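Local coordinates for fiber protein (Raptor siadenovirus a, PDB 5FJL) that forms the head domain of the trimeric adenovirus fibre, the part of the capsid that probably attaches the virus to a receptor on the host cell, at residues A[118-123]-A[162-167]; A[132-137]-A[146-151]; A[92-97]-A[155-160]. All blocks are in the same frame, centred on the assembly; numbering follows the deposited sequence.

Contact 1 (A[118-123]-A[162-167]); sequences LCIFIT and HIVTVH
Val164 divides its two methyls between Leu118 and Ile120. Val164 CG1 lies alongside Leu118, both side chains pointing the same way, 3.9 Å from Leu118 CD2 in the leucine conformer described. Val164 CG2 turns to the neighbouring isoleucine and meets Ile120 CD1 at 3.6 Å. That second touch depends on the isoleucine's extended chain: with CG1 beside the backbone N and CD1 swung out (chi2 163°), the terminal methyl is carried across to the valine. Further along, Ile122 passes the imidazole of His162 at a slant, its CG1 3.9 Å from His162 NE2, while the other ring nitrogen, ND1, is hydrogen-bonded to Thr85 OG1, which helps fix the ring's rotation. On the other face Cys119 and Ile163 meet more loosely, Cys119 SG to Ile163 CG1 4.2 Å.

Four backbone hydrogen bonds join the two antiparallel strands. Ile120 and His162 form a hydrogen-bonded pair with bonds in both directions, that from His162 N to Ile120 O nearly straight at 173°. Leu118 bonds through N to Thr165 O and through O to Val164 N (2.9 Å), so two residues of one strand face one of the other: a classic beta bulge. This bulge brings Val164 round toward strand 115-122.

Strand 160-171 is flanked by strand 78-87 through Ile163 and Leu84, and strand 115-122 by strand 127-138 through Cys119 and Glu130. Leu149 of a second subunit packs on Leu118 and Val164, so the Leu118-Val164 end of their face lies at the trimer interface, with strands 78-87 and 127-138 continuing the sheet.

Contact 2 (A[132-137]-A[146-151]); sequences CMMQFL and LVVLRS
Leu146 sets its CD1 methyl squarely over one face of the Phe136 ring, 3.8 Å from the centroid and only 6° off the ring normal, a CH-pi contact. The leucine reaches it with CG anti to its own backbone N (chi1 178°), and the same methyl lies near Met134 CB. Met134 bends at its thioether and brings CE to 4.2 Å from Val148 CG2; Cys132 extends this apolar row, its CB 4.0 Å from Val148 CG1. On the reverse face Leu137 CD1 slants against Val147 CG2 at 3.8 Å.

These strands are the arms of a beta hairpin in the antiparallel beta fold of the fibre head. Met133 with Leu149 and Gln135 with Val147 are hydrogen-bonded pairs, each linked in both directions; Leu149 N to Met133 O is the shortest of the four bonds at 2.8 Å. Met134 with Val148 and Phe136 with Leu146 are the non-hydrogen-bonded pairs between and beyond them.

In the next shell Phe169 meets the Phe136 ring edge-to-face. Arg150 is held by a salt bridge from NE to Glu130 and a cation-pi contact with Phe121, while Gln135 NE2 bonds to Thr112 O. Another subunit supplies its Leu131, packed on Met133, and its Arg129, whose NE bonds to Arg150 O.

Contact 3 (A[92-97]-A[155-160]); sequences KSSTLK and HETIQY
Ser94 and Ile158 meet through the backbone: Ile158 N gives a 2.7 Å hydrogen bond to Ser94 O, almost straight at the hydrogen (175°) although tilted from the carbonyl plane. Two residues on, Leu96 N donates to Glu156 O at 2.8 Å. The carbonyls of Ser94 and Glu156 are therefore each matched by an amide of the opposite segment, and each also receives a longer CA-H...O approach, from Thr157 and Thr95 respectively.

Between these bonds Thr95 and Thr157 make a single beta bridge, joining the loop before strand 99-103 to the loop before strand 160-171; Leu96 is the centre of an inverse gamma turn. A water lies beside the bridge, hydrogen-bonded to Ser94 OG and to Thr157 OG1, the latter at 2.8 Å. Ser94 OG also rests 3.6 Å from Thr157 CG2. The buried side is apolar, where Leu96 and Ile158 cross at about a right angle, Leu96 CD1 touching Ile158 CG1 at 3.8 Å.

Within 92-97 the ammonium of Lys97 folds back on its own loop. Lys97 NZ donates to Thr95 O at 2.8 Å and to Ser93 O at 2.9 Å, the second from above the carbonyl plane, with a weak bond to Ser93 OG besides. The Glu156 carboxylate turns instead to the same chain's loop after strand 115-122 and to the strand that follows: OE1 is hydrogen-bonded to Thr123 OG1 and His126 ND1, and OE2 to Tyr128 OH.

After five strands the chain reaches 92-97, which contact 3 ties to 155-160, closing a loop over 57 residues. Inside that loop begins 118-123, whose partner 162-167 lies beyond it, so contacts 1 and 3 cross. Contact 2, the hairpin of 132-137 and 146-151, is nested within both loops. Strands 115-122 and 127-138 are sheet neighbours, so contacts 1 and 2 share one sheet, with Met134 CE packed against Cys119 and Ile163. Arg150 NH1 reaches Lys97 O to join contacts 2 and 3, and Ile122 O with Gln159 N joins contacts 1 and 3, connecting the peripheral loops to the central strands.

Contact 1 (A[118-123]-A[162-167])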
loop_
_atom_site.group_PDB
_atom_site.type_symbol
_atom_site.label_atom_id
_atom_site.label_comp_id
_atom_site.label_asym_id
_atom_site.label_seq_id
_atom_site.Cartn_x
_atom_site.Cartn_y
_atom_site.Cartn_z
ATOM N N LEU A 118 4.411 7.444 0.396
ATOM C CA LEU A 118 4.693 8.482 -0.587
ATOM C C LEU A 118 5.939 9.228 -0.114
ATOM O O LEU A 118 5.911 9.815 0.974
ATOM C CB LEU A 118 3.528 9.472 -0.687
ATOM C CG LEU A 118 3.868 10.708 -1.539
ATOM C CD1 LEU A 118 4.195 10.299 -2.956
ATOM C CD2 LEU A 118 2.736 11.701 -1.492
ATOM N N CYS A 119 6.997 9.165 -0.891
ATOM C CA CYS A 119 8.283 9.803 -0.564
ATOM C C CYS A 119 8.667 10.774 -1.631
ATOM O O CYS A 119 8.338 10.635 -2.826
ATOM C CB CYS A 119 9.387 8.779 -0.440
ATOM S SG CYS A 119 9.085 7.660 0.971
ATOM N N ILE A 120 9.449 11.780 -1.217
ATOM C CA ILE A 120 10.049 12.748 -2.111
ATOM C C ILE A 120 11.549 12.649 -1.925
ATOM O O ILE A 120 12.038 12.776 -0.810
ATOM C CB ILE A 120 9.557 14.182 -1.849
ATOM C CG1 ILE A 120 8.034 14.292 -2.083
ATOM C CG2 ILE A 120 10.292 15.172 -2.731
ATOM C CD1 ILE A 120 7.431 15.525 -1.471
ATOM N N PHE A 121 12.266 12.378 -3.006
ATOM C CA PHE A 121 13.726 12.325 -3.004
ATOM C C PHE A 121 14.259 13.563 -3.676
ATOM O O PHE A 121 13.896 13.854 -4.806
ATOM C CB PHE A 121 14.265 11.061 -3.720
ATOM C CG PHE A 121 13.846 9.781 -3.042
ATOM C CD1 PHE A 121 12.656 9.141 -3.392
ATOM C CD2 PHE A 121 14.634 9.199 -2.057
ATOM C CE1 PHE A 121 12.262 7.985 -2.748
ATOM C CE2 PHE A 121 14.228 8.026 -1.429
ATOM C CZ PHE A 121 13.031 7.442 -1.765
ATOM N N ILE A 122 15.096 14.292 -2.946
ATOM C CA ILE A 122 15.764 15.492 -3.461
ATOM C C ILE A 122 17.203 15.139 -3.768
ATOM O O ILE A 122 17.939 14.680 -2.888
ATOM C CB ILE A 122 15.734 16.633 -2.425
ATOM C CG1 ILE A 122 14.319 16.886 -1.905
ATOM C CG2 ILE A 122 16.398 17.874 -2.990
ATOM C CD1 ILE A 122 13.345 17.353 -2.913
ATOM N N THR A 123 17.604 15.334 -5.030
ATOM C CA THR A 123 18.991 15.231 -5.430
ATOM C C THR A 123 19.461 16.649 -5.811
ATOM O O THR A 123 18.660 17.589 -5.830
ATOM C CB THR A 123 19.195 14.260 -6.593
ATOM O OG1 THR A 123 18.579 14.781 -7.753
ATOM C CG2 THR A 123 18.604 12.855 -6.256
ATOM N N HIS A 162 12.074 12.756 1.948
ATOM C CA HIS A 162 10.950 13.175 2.768
ATOM C C HIS A 162 9.860 12.116 2.708
ATOM O O HIS A 162 9.390 11.827 1.616
ATOM C CB HIS A 162 10.379 14.508 2.289
ATOM C CG HIS A 162 11.384 15.623 2.224
ATOM N ND1 HIS A 162 11.955 16.156 3.358
ATOM C CD2 HIS A 162 11.912 16.298 1.176
ATOM C CE1 HIS A 162 12.776 17.137 3.002
ATOM N NE2 HIS A 162 12.779 17.236 1.694
ATOM N N ILE A 163 9.470 11.569 3.837
ATOM C CA ILE A 163 8.278 10.703 3.903
ATOM C C ILE A 163 7.072 11.609 4.108
ATOM O O ILE A 163 6.949 12.244 5.157
ATOM C CB ILE A 163 8.361 9.659 5.040
ATOM C CG1 ILE A 163 9.656 8.832 4.953
ATOM C CG2 ILE A 163 7.090 8.822 5.080
ATOM C CD1 ILE A 163 9.797 7.783 6.012
ATOM N N VAL A 164 6.201 11.671 3.126
ATOM C CA VAL A 164 5.021 12.507 3.170
ATOM C C VAL A 164 3.893 11.818 3.936
ATOM O O VAL A 164 3.298 12.388 4.844
ATOM C CB VAL A 164 4.558 12.876 1.767
ATOM C CG1 VAL A 164 3.251 13.682 1.833
ATOM C CG2 VAL A 164 5.649 13.638 1.022
ATOM N N THR A 165 3.641 10.572 3.583
ATOM C CA THR A 165 2.645 9.777 4.323
ATOM C C THR A 165 2.984 8.291 4.104
ATOM O O THR A 165 3.635 7.933 3.136
ATOM C CB THR A 165 1.223 10.219 3.954
ATOM O OG1 THR A 165 0.296 9.862 5.015
ATOM C CG2 THR A 165 0.899 9.657 2.651
ATOM N N VAL A 166 2.638 7.486 5.111
ATOM C CA VAL A 166 2.931 6.042 5.062
ATOM C C VAL A 166 1.800 5.294 5.761
ATOM O O VAL A 166 1.248 5.719 6.771
ATOM C CB VAL A 166 4.338 5.716 5.633
ATOM C CG1 VAL A 166 4.512 6.240 7.038
ATOM C CG2 VAL A 166 4.658 4.240 5.556
ATOM N N HIS A 167 1.428 4.163 5.186
ATOM C CA HIS A 167 0.418 3.304 5.811
ATOM C C HIS A 167 1.007 2.734 7.115
ATOM O O HIS A 167 2.207 2.453 7.177
ATOM C CB HIS A 167 0.022 2.165 4.858
ATOM C CG HIS A 167 -1.146 1.357 5.332
ATOM N ND1 HIS A 167 -2.445 1.807 5.252
ATOM C CD2 HIS A 167 -1.206 0.166 5.960
ATOM C CE1 HIS A 167 -3.256 0.920 5.790
ATOM N NE2 HIS A 167 -2.528 -0.098 6.212
#

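Contact 2 (A[132-137]-A[146-151])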
loop_
_atom_site.group_PDB
_atom_site.type_symbol
_atom_site.label_atom_id
_atom_site.label_comp_id
_atom_site.label_asym_id
_atom_site.label_seq_id
_atom_site.Cartn_x
_atom_site.Cartn_y
_atom_site.Cartn_z
ATOM N N CYS A 132 6.703 4.139 -2.658
ATOM C CA CYS A 132 7.783 3.193 -2.283
ATOM C C CYS A 132 7.240 2.248 -1.260
ATOM O O CYS A 132 6.165 2.502 -0.702
ATOM C CB CYS A 132 8.973 3.910 -1.617
ATOM S SG CYS A 132 9.764 5.179 -2.615
ATOM N N MET A 133 7.939 1.167 -0.959
ATOM C CA MET A 133 7.599 0.350 0.205
ATOM C C MET A 133 8.713 0.470 1.217
ATOM O O MET A 133 9.892 0.601 0.851
ATOM C CB MET A 133 7.346 -1.076 -0.149
ATOM C CG MET A 133 6.122 -1.225 -1.091
ATOM S SD MET A 133 5.360 -2.838 -1.066
ATOM C CE MET A 133 4.309 -2.598 0.392
ATOM N N MET A 134 8.353 0.472 2.469
ATOM C CA MET A 134 9.360 0.483 3.536
ATOM C C MET A 134 9.045 -0.495 4.603
ATOM O O MET A 134 7.902 -0.870 4.829
ATOM C CB MET A 134 9.623 1.839 4.009
ATOM C CG MET A 134 8.479 2.564 4.523
ATOM S SD MET A 134 8.906 4.277 5.015
ATOM C CE MET A 134 9.507 5.110 3.583
ATOM N N GLN A 135 10.098 -0.956 5.273
ATOM C CA GLN A 135 9.958 -2.036 6.226
ATOM C C GLN A 135 11.034 -1.919 7.289
ATOM O O GLN A 135 12.175 -1.658 6.950
ATOM C CB GLN A 135 10.140 -3.371 5.474
ATOM C CG GLN A 135 9.926 -4.605 6.256
ATOM C CD GLN A 135 9.800 -5.828 5.363
ATOM O OE1 GLN A 135 10.008 -5.759 4.143
ATOM N NE2 GLN A 135 9.359 -6.892 5.952
ATOM N N PHE A 136 10.680 -2.124 8.539
ATOM C CA PHE A 136 11.666 -2.163 9.646
ATOM C C PHE A 136 12.114 -3.621 9.779
ATOM O O PHE A 136 11.290 -4.540 9.909
ATOM C CB PHE A 136 11.056 -1.662 10.938
ATOM C CG PHE A 136 10.873 -0.180 10.999
ATOM C CD1 PHE A 136 11.899 0.640 11.450
ATOM C CD2 PHE A 136 9.665 0.414 10.619
ATOM C CE1 PHE A 136 11.744 2.008 11.537
ATOM C CE2 PHE A 136 9.501 1.772 10.701
ATOM C CZ PHE A 136 10.520 2.582 11.173
ATOM N N LEU A 137 13.422 -3.810 9.800
ATOM C CA LEU A 137 14.041 -5.153 9.898
ATOM C C LEU A 137 15.176 -5.078 10.918
ATOM O O LEU A 137 15.708 -4.017 11.174
ATOM C CB LEU A 137 14.590 -5.578 8.552
ATOM C CG LEU A 137 13.605 -5.802 7.411
ATOM C CD1 LEU A 137 14.374 -6.107 6.133
ATOM C CD2 LEU A 137 12.631 -6.926 7.728
ATOM N N LEU A 146 15.762 0.593 8.892
ATOM C CA LEU A 146 14.603 0.902 8.020
ATOM C C LEU A 146 15.040 0.724 6.588
ATOM O O LEU A 146 16.041 1.297 6.153
ATOM C CB LEU A 146 14.140 2.337 8.272
ATOM C CG LEU A 146 12.964 2.833 7.397
ATOM C CD1 LEU A 146 11.741 1.935 7.512
ATOM C CD2 LEU A 146 12.589 4.274 7.746
ATOM N N VAL A 147 14.321 -0.101 5.838
ATOM C CA VAL A 147 14.656 -0.425 4.465
ATOM C C VAL A 147 13.615 0.202 3.564
ATOM O O VAL A 147 12.417 0.131 3.888
ATOM C CB VAL A 147 14.645 -1.950 4.253
ATOM C CG1 VAL A 147 14.949 -2.311 2.805
ATOM C CG2 VAL A 147 15.619 -2.615 5.237
ATOM N N VAL A 148 14.069 0.822 2.478
ATOM C CA VAL A 148 13.161 1.457 1.521
ATOM C C VAL A 148 13.394 0.803 0.184
ATOM O O VAL A 148 14.538 0.734 -0.289
ATOM C CB VAL A 148 13.409 2.960 1.407
ATOM C CG1 VAL A 148 12.409 3.638 0.475
ATOM C CG2 VAL A 148 13.372 3.633 2.776
ATOM N N LEU A 149 12.318 0.317 -0.442
ATOM C CA LEU A 149 12.401 -0.294 -1.766
ATOM C C LEU A 149 11.727 0.584 -2.782
ATOM O O LEU A 149 10.616 1.063 -2.566
ATOM C CB LEU A 149 11.751 -1.656 -1.796
ATOM C CG LEU A 149 12.259 -2.682 -0.800
ATOM C CD1 LEU A 149 11.545 -4.011 -1.060
ATOM C CD2 LEU A 149 13.745 -2.910 -0.965
ATOM N N ARG A 150 12.391 0.838 -3.898
ATOM C CA ARG A 150 11.931 1.729 -4.939
ATOM C C ARG A 150 11.862 1.007 -6.268
ATOM O O ARG A 150 12.423 -0.098 -6.417
ATOM C CB ARG A 150 12.891 2.909 -5.081
ATOM C CG ARG A 150 13.078 3.757 -3.826
ATOM C CD ARG A 150 14.139 4.826 -4.002
ATOM N NE ARG A 150 13.837 5.639 -5.157
ATOM C CZ ARG A 150 14.494 5.636 -6.301
ATOM N NH1 ARG A 150 15.577 4.884 -6.477
ATOM N NH2 ARG A 150 14.064 6.380 -7.324
ATOM N N SER A 151 11.201 1.628 -7.231
ATOM C CA SER A 151 11.069 1.064 -8.587
ATOM C C SER A 151 12.292 1.266 -9.460
ATOM O O SER A 151 12.669 0.364 -10.250
ATOM C CB SER A 151 9.889 1.685 -9.321
ATOM O OG SER A 151 9.868 1.205 -10.665
#

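Contact 3 (A[92-97]-A[155-160])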
loop_
_atom_site.group_PDB
_atom_site.type_symbol
_atom_site.label_atom_id
_atom_site.label_comp_id
_atom_site.label_asym_id
_atom_site.label_seq_id
_atom_site.Cartn_x
_atom_site.Cartn_y
_atom_site.Cartn_z
ATOM N N LYS A 92 23.022 3.956 4.443
ATOM C CA LYS A 92 24.291 3.200 4.374
ATOM C C LYS A 92 25.103 3.704 3.194
ATOM O O LYS A 92 26.334 3.948 3.311
ATOM C CB LYS A 92 24.027 1.709 4.283
ATOM C CG LYS A 92 25.314 0.891 4.247
ATOM C CD LYS A 92 24.988 -0.582 4.400
ATOM C CE LYS A 92 26.232 -1.450 4.220
ATOM N NZ LYS A 92 26.964 -1.511 5.514
ATOM N N SER A 93 24.458 3.869 2.063
ATOM C CA SER A 93 24.990 4.473 0.896
ATOM C C SER A 93 24.008 5.553 0.431
ATOM O O SER A 93 22.822 5.288 0.346
ATOM C CB SER A 93 25.140 3.363 -0.182
ATOM O OG SER A 93 25.214 3.929 -1.472
ATOM N N SER A 94 24.509 6.732 0.100
ATOM C CA SER A 94 23.637 7.818 -0.338
ATOM C C SER A 94 23.212 7.775 -1.806
ATOM O O SER A 94 22.401 8.582 -2.247
ATOM C CB SER A 94 24.276 9.170 -0.054
ATOM O OG SER A 94 25.500 9.316 -0.710
ATOM N N THR A 95 23.719 6.826 -2.598
ATOM C CA THR A 95 23.261 6.716 -3.968
ATOM C C THR A 95 21.793 6.337 -4.009
ATOM O O THR A 95 21.348 5.511 -3.200
ATOM C CB THR A 95 24.054 5.650 -4.744
ATOM O OG1 THR A 95 25.454 5.850 -4.509
ATOM C CG2 THR A 95 23.726 5.756 -6.225
ATOM N N LEU A 96 21.076 6.907 -4.959
ATOM C CA LEU A 96 19.638 6.689 -5.098
ATOM C C LEU A 96 19.337 5.351 -5.796
ATOM O O LEU A 96 18.762 5.312 -6.890
ATOM C CB LEU A 96 18.990 7.885 -5.786
ATOM C CG LEU A 96 17.457 7.940 -5.867
ATOM C CD1 LEU A 96 16.833 7.621 -4.538
ATOM C CD2 LEU A 96 17.002 9.311 -6.391
ATOM N N LYS A 97 19.696 4.293 -5.097
ATOM C CA LYS A 97 19.517 2.932 -5.556
ATOM C C LYS A 97 18.050 2.524 -5.449
ATOM O O LYS A 97 17.241 3.210 -4.808
ATOM C CB LYS A 97 20.347 1.982 -4.671
ATOM C CG LYS A 97 21.843 2.275 -4.616
ATOM C CD LYS A 97 22.554 1.450 -3.540
ATOM C CE LYS A 97 22.260 1.893 -2.102
ATOM N NZ LYS A 97 22.432 3.352 -1.806
ATOM N N HIS A 155 21.573 7.243 -10.902
ATOM C CA HIS A 155 22.988 7.475 -10.604
ATOM C C HIS A 155 23.160 8.882 -10.074
ATOM O O HIS A 155 23.736 9.770 -10.726
ATOM C CB HIS A 155 23.854 7.271 -11.861
ATOM C CG HIS A 155 23.900 5.857 -12.335
ATOM N ND1 HIS A 155 24.320 4.815 -11.533
ATOM C CD2 HIS A 155 23.606 5.313 -13.541
ATOM C CE1 HIS A 155 24.267 3.686 -12.221
ATOM N NE2 HIS A 155 23.840 3.962 -13.443
ATOM N N GLU A 156 22.563 9.098 -8.903
ATOM C CA GLU A 156 22.525 10.411 -8.238
ATOM C C GLU A 156 22.608 10.188 -6.751
ATOM O O GLU A 156 22.291 9.121 -6.256
ATOM C CB GLU A 156 21.243 11.164 -8.532
ATOM C CG GLU A 156 21.044 11.531 -9.984
ATOM C CD GLU A 156 19.695 12.113 -10.235
ATOM O OE1 GLU A 156 19.469 13.292 -9.861
ATOM O OE2 GLU A 156 18.839 11.440 -10.839
ATOM N N THR A 157 23.068 11.203 -6.037
ATOM C CA THR A 157 23.199 11.191 -4.580
ATOM C C THR A 157 21.941 11.772 -3.927
ATOM O O THR A 157 21.437 12.819 -4.337
ATOM C CB THR A 157 24.418 12.032 -4.166
ATOM O OG1 THR A 157 25.583 11.406 -4.745
ATOM C CG2 THR A 157 24.605 12.131 -2.691
ATOM N N ILE A 158 21.454 11.055 -2.919
ATOM C CA ILE A 158 20.341 11.569 -2.118
ATOM C C ILE A 158 20.842 12.728 -1.257
ATOM O O ILE A 158 21.783 12.565 -0.491
ATOM C CB ILE A 158 19.769 10.477 -1.215
ATOM C CG1 ILE A 158 19.207 9.301 -2.033
ATOM C CG2 ILE A 158 18.717 11.040 -0.273
ATOM C CD1 ILE A 158 18.927 8.084 -1.170
ATOM N N GLN A 159 20.184 13.881 -1.396
ATOM C CA GLN A 159 20.329 14.962 -0.444
ATOM C C GLN A 159 19.329 14.791 0.694
ATOM O O GLN A 159 19.710 14.801 1.862
ATOM C CB GLN A 159 20.190 16.315 -1.143
ATOM C CG GLN A 159 21.153 16.514 -2.305
ATOM C CD GLN A 159 22.615 16.542 -1.914
ATOM O OE1 GLN A 159 22.978 16.966 -0.835
ATOM N NE2 GLN A 159 23.469 16.030 -2.800
ATOM N N TYR A 160 18.052 14.591 0.348
ATOM C CA TYR A 160 17.014 14.343 1.328
ATOM C C TYR A 160 16.034 13.301 0.831
ATOM O O TYR A 160 15.789 13.238 -0.372
ATOM C CB TYR A 160 16.220 15.620 1.696
ATOM C CG TYR A 160 17.118 16.661 2.301
ATOM C CD1 TYR A 160 17.385 16.640 3.663
ATOM C CD2 TYR A 160 17.735 17.594 1.509
ATOM C CE1 TYR A 160 18.265 17.561 4.219
ATOM C CE2 TYR A 160 18.609 18.517 2.044
ATOM C CZ TYR A 160 18.860 18.489 3.398
ATOM O OH TYR A 160 19.766 19.406 3.966
HETATM O O HOH W 1 26.148 8.974 -3.448
#